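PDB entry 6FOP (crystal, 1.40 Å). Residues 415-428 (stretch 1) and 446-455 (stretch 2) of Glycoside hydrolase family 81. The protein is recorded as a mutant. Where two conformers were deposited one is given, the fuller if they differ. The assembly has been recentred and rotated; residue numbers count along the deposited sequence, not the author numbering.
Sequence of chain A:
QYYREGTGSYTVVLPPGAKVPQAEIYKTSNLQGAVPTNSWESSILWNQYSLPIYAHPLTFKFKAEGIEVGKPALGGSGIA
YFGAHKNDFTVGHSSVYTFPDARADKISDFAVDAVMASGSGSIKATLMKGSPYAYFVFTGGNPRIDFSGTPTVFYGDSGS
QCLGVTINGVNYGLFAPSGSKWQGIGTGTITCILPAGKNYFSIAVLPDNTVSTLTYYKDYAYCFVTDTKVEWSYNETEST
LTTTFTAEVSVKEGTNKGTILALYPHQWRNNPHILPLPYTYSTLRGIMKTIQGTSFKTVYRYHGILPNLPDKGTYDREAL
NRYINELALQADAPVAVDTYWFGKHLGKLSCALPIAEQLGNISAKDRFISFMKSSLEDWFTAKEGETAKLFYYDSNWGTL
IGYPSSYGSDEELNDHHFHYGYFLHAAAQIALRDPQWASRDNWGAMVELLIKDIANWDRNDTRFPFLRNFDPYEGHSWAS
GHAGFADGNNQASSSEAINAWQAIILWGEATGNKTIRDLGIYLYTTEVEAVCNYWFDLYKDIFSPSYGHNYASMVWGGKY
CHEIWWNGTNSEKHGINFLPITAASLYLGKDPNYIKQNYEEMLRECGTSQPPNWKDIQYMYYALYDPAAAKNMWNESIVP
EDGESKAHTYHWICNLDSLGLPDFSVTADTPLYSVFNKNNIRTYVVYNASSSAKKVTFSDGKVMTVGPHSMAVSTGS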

# COMPACT_ATOMS: atom_id res chain seq x y z
N ASP A 415 4.48 -9.77 3.36
CA ASP A 415 5.66 -8.97 3.03
C ASP A 415 6.28 -9.22 1.65
O ASP A 415 7.44 -8.87 1.44
CB ASP A 415 6.79 -9.14 4.07
CG ASP A 415 6.39 -8.75 5.49
OD1 ASP A 415 5.27 -8.27 5.69
OD2 ASP A 415 7.21 -8.97 6.41
N HIS A 416 5.56 -9.78 0.68
CA HIS A 416 6.25 -10.08 -0.57
C HIS A 416 6.77 -8.81 -1.25
O HIS A 416 7.80 -8.85 -1.93
CB HIS A 416 5.39 -10.87 -1.55
CG HIS A 416 5.20 -12.30 -1.15
ND1 HIS A 416 4.73 -13.26 -2.02
CD2 HIS A 416 5.41 -12.94 0.02
CE1 HIS A 416 4.69 -14.43 -1.41
NE2 HIS A 416 5.08 -14.26 -0.16
N HIS A 417 6.03 -7.72 -1.14
CA HIS A 417 6.49 -6.45 -1.71
C HIS A 417 7.81 -5.98 -1.09
O HIS A 417 8.71 -5.54 -1.81
CB HIS A 417 5.38 -5.37 -1.70
CG HIS A 417 4.89 -4.97 -0.33
ND1 HIS A 417 4.88 -5.81 0.75
CD2 HIS A 417 4.37 -3.81 0.10
CE1 HIS A 417 4.38 -5.18 1.80
NE2 HIS A 417 4.06 -3.96 1.42
N PHE A 418 7.94 -6.12 0.24
CA PHE A 418 9.18 -5.72 0.92
C PHE A 418 10.33 -6.59 0.40
O PHE A 418 11.43 -6.07 0.11
CB PHE A 418 9.08 -5.94 2.42
CG PHE A 418 7.99 -5.15 3.13
CD1 PHE A 418 7.47 -3.98 2.62
CD2 PHE A 418 7.56 -5.59 4.37
CE1 PHE A 418 6.56 -3.24 3.36
CE2 PHE A 418 6.62 -4.88 5.08
CZ PHE A 418 6.13 -3.70 4.57
N HIS A 419 10.15 -7.90 0.36
CA HIS A 419 11.24 -8.78 -0.03
C HIS A 419 11.60 -8.56 -1.49
O HIS A 419 12.77 -8.38 -1.86
CB HIS A 419 10.88 -10.25 0.12
CG HIS A 419 10.72 -10.77 1.51
ND1 HIS A 419 10.07 -10.14 2.54
CD2 HIS A 419 11.07 -11.99 1.98
CE1 HIS A 419 10.04 -10.95 3.59
NE2 HIS A 419 10.64 -12.07 3.27
N TYR A 420 10.60 -8.65 -2.35
CA TYR A 420 10.86 -8.68 -3.78
C TYR A 420 11.24 -7.31 -4.33
O TYR A 420 11.88 -7.24 -5.37
CB TYR A 420 9.69 -9.28 -4.53
CG TYR A 420 9.34 -10.71 -4.16
CD1 TYR A 420 10.11 -11.48 -3.34
CD2 TYR A 420 8.14 -11.26 -4.63
CE1 TYR A 420 9.76 -12.76 -2.99
CE2 TYR A 420 7.77 -12.52 -4.28
CZ TYR A 420 8.56 -13.28 -3.44
OH TYR A 420 8.21 -14.54 -3.07
N GLY A 421 10.87 -6.23 -3.67
CA GLY A 421 11.26 -4.90 -4.11
C GLY A 421 12.78 -4.77 -4.26
O GLY A 421 13.25 -4.13 -5.19
N TYR A 422 13.52 -5.38 -3.33
CA TYR A 422 14.98 -5.35 -3.41
C TYR A 422 15.50 -6.12 -4.63
O TYR A 422 16.45 -5.68 -5.29
CB TYR A 422 15.59 -5.93 -2.14
CG TYR A 422 15.42 -5.07 -0.91
CD1 TYR A 422 16.11 -3.88 -0.75
CD2 TYR A 422 14.59 -5.48 0.15
CE1 TYR A 422 15.98 -3.12 0.39
CE2 TYR A 422 14.46 -4.70 1.31
CZ TYR A 422 15.14 -3.51 1.43
OH TYR A 422 15.02 -2.73 2.55
N PHE A 423 14.91 -7.28 -4.91
CA PHE A 423 15.28 -8.07 -6.09
C PHE A 423 14.99 -7.28 -7.37
O PHE A 423 15.80 -7.25 -8.31
CB PHE A 423 14.51 -9.42 -6.16
CG PHE A 423 14.99 -10.47 -5.20
CD1 PHE A 423 14.81 -10.35 -3.83
CD2 PHE A 423 15.61 -11.62 -5.67
CE1 PHE A 423 15.25 -11.33 -2.95
CE2 PHE A 423 16.05 -12.61 -4.81
CZ PHE A 423 15.89 -12.45 -3.43
N LEU A 424 13.84 -6.61 -7.40
CA LEU A 424 13.45 -5.81 -8.53
C LEU A 424 14.36 -4.61 -8.73
O LEU A 424 14.67 -4.23 -9.86
CB LEU A 424 11.99 -5.36 -8.39
CG LEU A 424 10.96 -6.50 -8.43
CD1 LEU A 424 9.58 -5.91 -8.12
CD2 LEU A 424 10.99 -7.25 -9.74
N HIS A 425 14.81 -4.01 -7.63
CA HIS A 425 15.74 -2.89 -7.72
C HIS A 425 17.05 -3.33 -8.41
O HIS A 425 17.52 -2.69 -9.36
CB HIS A 425 15.99 -2.23 -6.38
CG HIS A 425 16.77 -0.97 -6.49
ND1 HIS A 425 17.35 -0.36 -5.40
CD2 HIS A 425 17.06 -0.17 -7.55
CE1 HIS A 425 17.96 0.74 -5.79
NE2 HIS A 425 17.82 0.87 -7.09
N ALA A 426 17.59 -4.46 -7.96
CA ALA A 426 18.81 -4.98 -8.55
C ALA A 426 18.60 -5.31 -10.01
O ALA A 426 19.45 -5.00 -10.85
CB ALA A 426 19.31 -6.18 -7.79
N ALA A 427 17.48 -5.94 -10.34
CA ALA A 427 17.19 -6.27 -11.74
C ALA A 427 17.09 -5.03 -12.60
O ALA A 427 17.55 -5.02 -13.73
CB ALA A 427 15.92 -7.07 -11.83
N ALA A 428 16.43 -4.00 -12.08
CA ALA A 428 16.32 -2.73 -12.80
C ALA A 428 17.67 -2.07 -13.04
O ALA A 428 17.91 -1.54 -14.16
CB ALA A 428 15.39 -1.79 -12.06
N MET A 446 11.36 -13.95 -15.60
CA MET A 446 11.29 -14.19 -14.17
C MET A 446 11.14 -12.89 -13.37
O MET A 446 10.36 -12.84 -12.39
CB MET A 446 12.49 -15.01 -13.67
CG MET A 446 12.44 -16.50 -13.99
SD MET A 446 11.03 -17.35 -13.23
CE MET A 446 11.57 -17.32 -11.50
N VAL A 447 11.83 -11.82 -13.79
CA VAL A 447 11.65 -10.53 -13.14
C VAL A 447 10.17 -10.13 -13.15
O VAL A 447 9.59 -9.70 -12.13
CB VAL A 447 12.51 -9.43 -13.79
CG1 VAL A 447 12.18 -8.05 -13.23
CG2 VAL A 447 14.00 -9.73 -13.59
N GLU A 448 9.54 -10.32 -14.30
CA GLU A 448 8.16 -9.87 -14.42
C GLU A 448 7.20 -10.75 -13.63
O GLU A 448 6.17 -10.27 -13.18
CB GLU A 448 7.80 -9.62 -15.90
CG GLU A 448 8.55 -8.37 -16.36
CD GLU A 448 8.52 -8.05 -17.84
OE1 GLU A 448 7.79 -8.71 -18.63
OE2 GLU A 448 9.25 -7.12 -18.19
N LEU A 449 7.57 -12.01 -13.37
CA LEU A 449 6.77 -12.85 -12.46
C LEU A 449 6.81 -12.34 -11.00
O LEU A 449 5.80 -12.37 -10.29
CB LEU A 449 7.17 -14.32 -12.54
CG LEU A 449 6.79 -15.11 -13.79
CD1 LEU A 449 7.12 -16.58 -13.53
CD2 LEU A 449 5.33 -15.02 -14.12
N LEU A 450 7.97 -11.83 -10.55
CA LEU A 450 8.04 -11.19 -9.22
C LEU A 450 7.16 -9.95 -9.19
O LEU A 450 6.46 -9.71 -8.19
CB LEU A 450 9.48 -10.81 -8.80
CG LEU A 450 10.27 -11.91 -8.11
CD1 LEU A 450 10.52 -13.11 -8.97
CD2 LEU A 450 11.59 -11.34 -7.57
N ILE A 451 7.19 -9.15 -10.26
CA ILE A 451 6.31 -7.99 -10.34
C ILE A 451 4.83 -8.43 -10.24
O ILE A 451 4.06 -7.84 -9.48
CB ILE A 451 6.52 -7.15 -11.62
CG1 ILE A 451 7.98 -6.65 -11.68
CG2 ILE A 451 5.52 -5.98 -11.67
CD1 ILE A 451 8.32 -5.89 -12.94
N LYS A 452 4.47 -9.47 -10.98
CA LYS A 452 3.10 -9.97 -10.97
C LYS A 452 2.71 -10.54 -9.63
O LYS A 452 1.55 -10.41 -9.22
CB LYS A 452 2.82 -10.97 -12.10
CG LYS A 452 2.76 -10.34 -13.46
CD LYS A 452 2.60 -11.38 -14.55
CE LYS A 452 2.17 -10.75 -15.86
NZ LYS A 452 0.73 -10.43 -15.86
N ASP A 453 3.62 -11.19 -8.91
CA ASP A 453 3.24 -11.68 -7.61
C ASP A 453 2.80 -10.53 -6.68
O ASP A 453 1.82 -10.68 -5.96
CB ASP A 453 4.35 -12.48 -6.93
CG ASP A 453 3.92 -13.03 -5.58
OD1 ASP A 453 3.09 -13.98 -5.55
OD2 ASP A 453 4.39 -12.49 -4.56
N ILE A 454 3.52 -9.40 -6.70
CA ILE A 454 3.23 -8.32 -5.75
C ILE A 454 2.30 -7.25 -6.28
O ILE A 454 1.65 -6.57 -5.48
CB ILE A 454 4.51 -7.68 -5.21
CG1 ILE A 454 5.30 -6.90 -6.30
CG2 ILE A 454 5.35 -8.75 -4.53
CD1 ILE A 454 6.51 -6.16 -5.75
N ALA A 455 2.18 -7.14 -7.60
CA ALA A 455 1.56 -5.99 -8.27
C ALA A 455 1.09 -6.35 -9.68
O ALA A 455 1.27 -5.59 -10.61
CB ALA A 455 2.51 -4.81 -8.28

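Two helices, residues 416-428 and 446-455, pack with their N-to-C directions 157° apart, close to antiparallel, and their axes come within 9.4 Å. The register follows from the backbone: the CA atoms of His 417 and Ile 454 lie 5.5 Å apart, those of Tyr 420 and Leu 450 6.6 Å, and those of Leu 424 and Val 447 6.8 Å. The helices are thus nearest at the His 417 pair and somewhat wider at the other two. Together they bury 520 Å² between them, and every residue that contributes is buried in the whole assembly.

Shape complementarity rests on two reciprocal knobs. Leu 424 sits in a hollow formed by Val 447, Leu 450, Ile 451 and Ile 454. Its CA-to-CB bond points sideways, but chi1 of -65° (m) and chi2 of 174° (t) bring the end of the side chain nearer to the partner helix. Leu 424 CD2 lies 3.6 Å from Ile 451 CG1, 3.8 Å from Val 447 CG1 and 4.0 Å from Leu 450 CB; Leu 424 CD1 meets Ile 454 CD1 at 3.9 Å, and both methyls border Ile 451. The branched end lets leucine touch several aliphatic walls at once. Ile 451 contributes to this wall although its CA-to-CB bond points away.

The answering knob is Ile 454, seated among His 416, His 417, Tyr 420 and Leu 424. Its CA-to-CB bond points toward the first helix, and with 92 Å² covered it is the most extensively covered residue of the contact. Its chi1 is 67° (p). Ile 454 CG2 packs 3.6 Å from both His 416 O and His 417 N, so this methyl rests directly on the backbone, and it also approaches Tyr 420 CD2 at 3.8 Å. CD1 extends to Leu 424, linking the two knobs. At Gly 421, one turn beyond His 417, an ideal CB would point away from the second helix, and would fall 3.0 Å from His 417 O, a clash.

Leu 450 fills the space beside Tyr 420 and Phe 423. Leu 450 CG lies over one face of the tyrosine ring, 4.1 Å from Tyr 420 CD2, and Leu 450 CD2 is 3.8 Å from Phe 423 CB. The CA-to-CB bond of Phe 423 points toward the second helix, yet its end leads away, so the contact is made near the base of the side chain. Farther along, Ala 427 offers only a methyl: Ala 427 CB meets Val 447 CG2 at 3.7 Å, a small bump against a compact branched residue.

The one hydrogen bond across the contact lies at its polar end. His 416 ND1 donates to Asp 453 OD2 at 2.7 Å, with an N-H...acceptor angle of 163°, and the carboxylate oxygen lies near the imidazole plane, as an in-plane ring nitrogen requires. The same Asp 453 OD2 sits at the edge of the Tyr 420 ring, 3.4 Å from Tyr 420 CE2. Asp 453 OD1 and His 416 NE2 are hydrogen-bonded elsewhere in the structure, so these buried polar groups are satisfied.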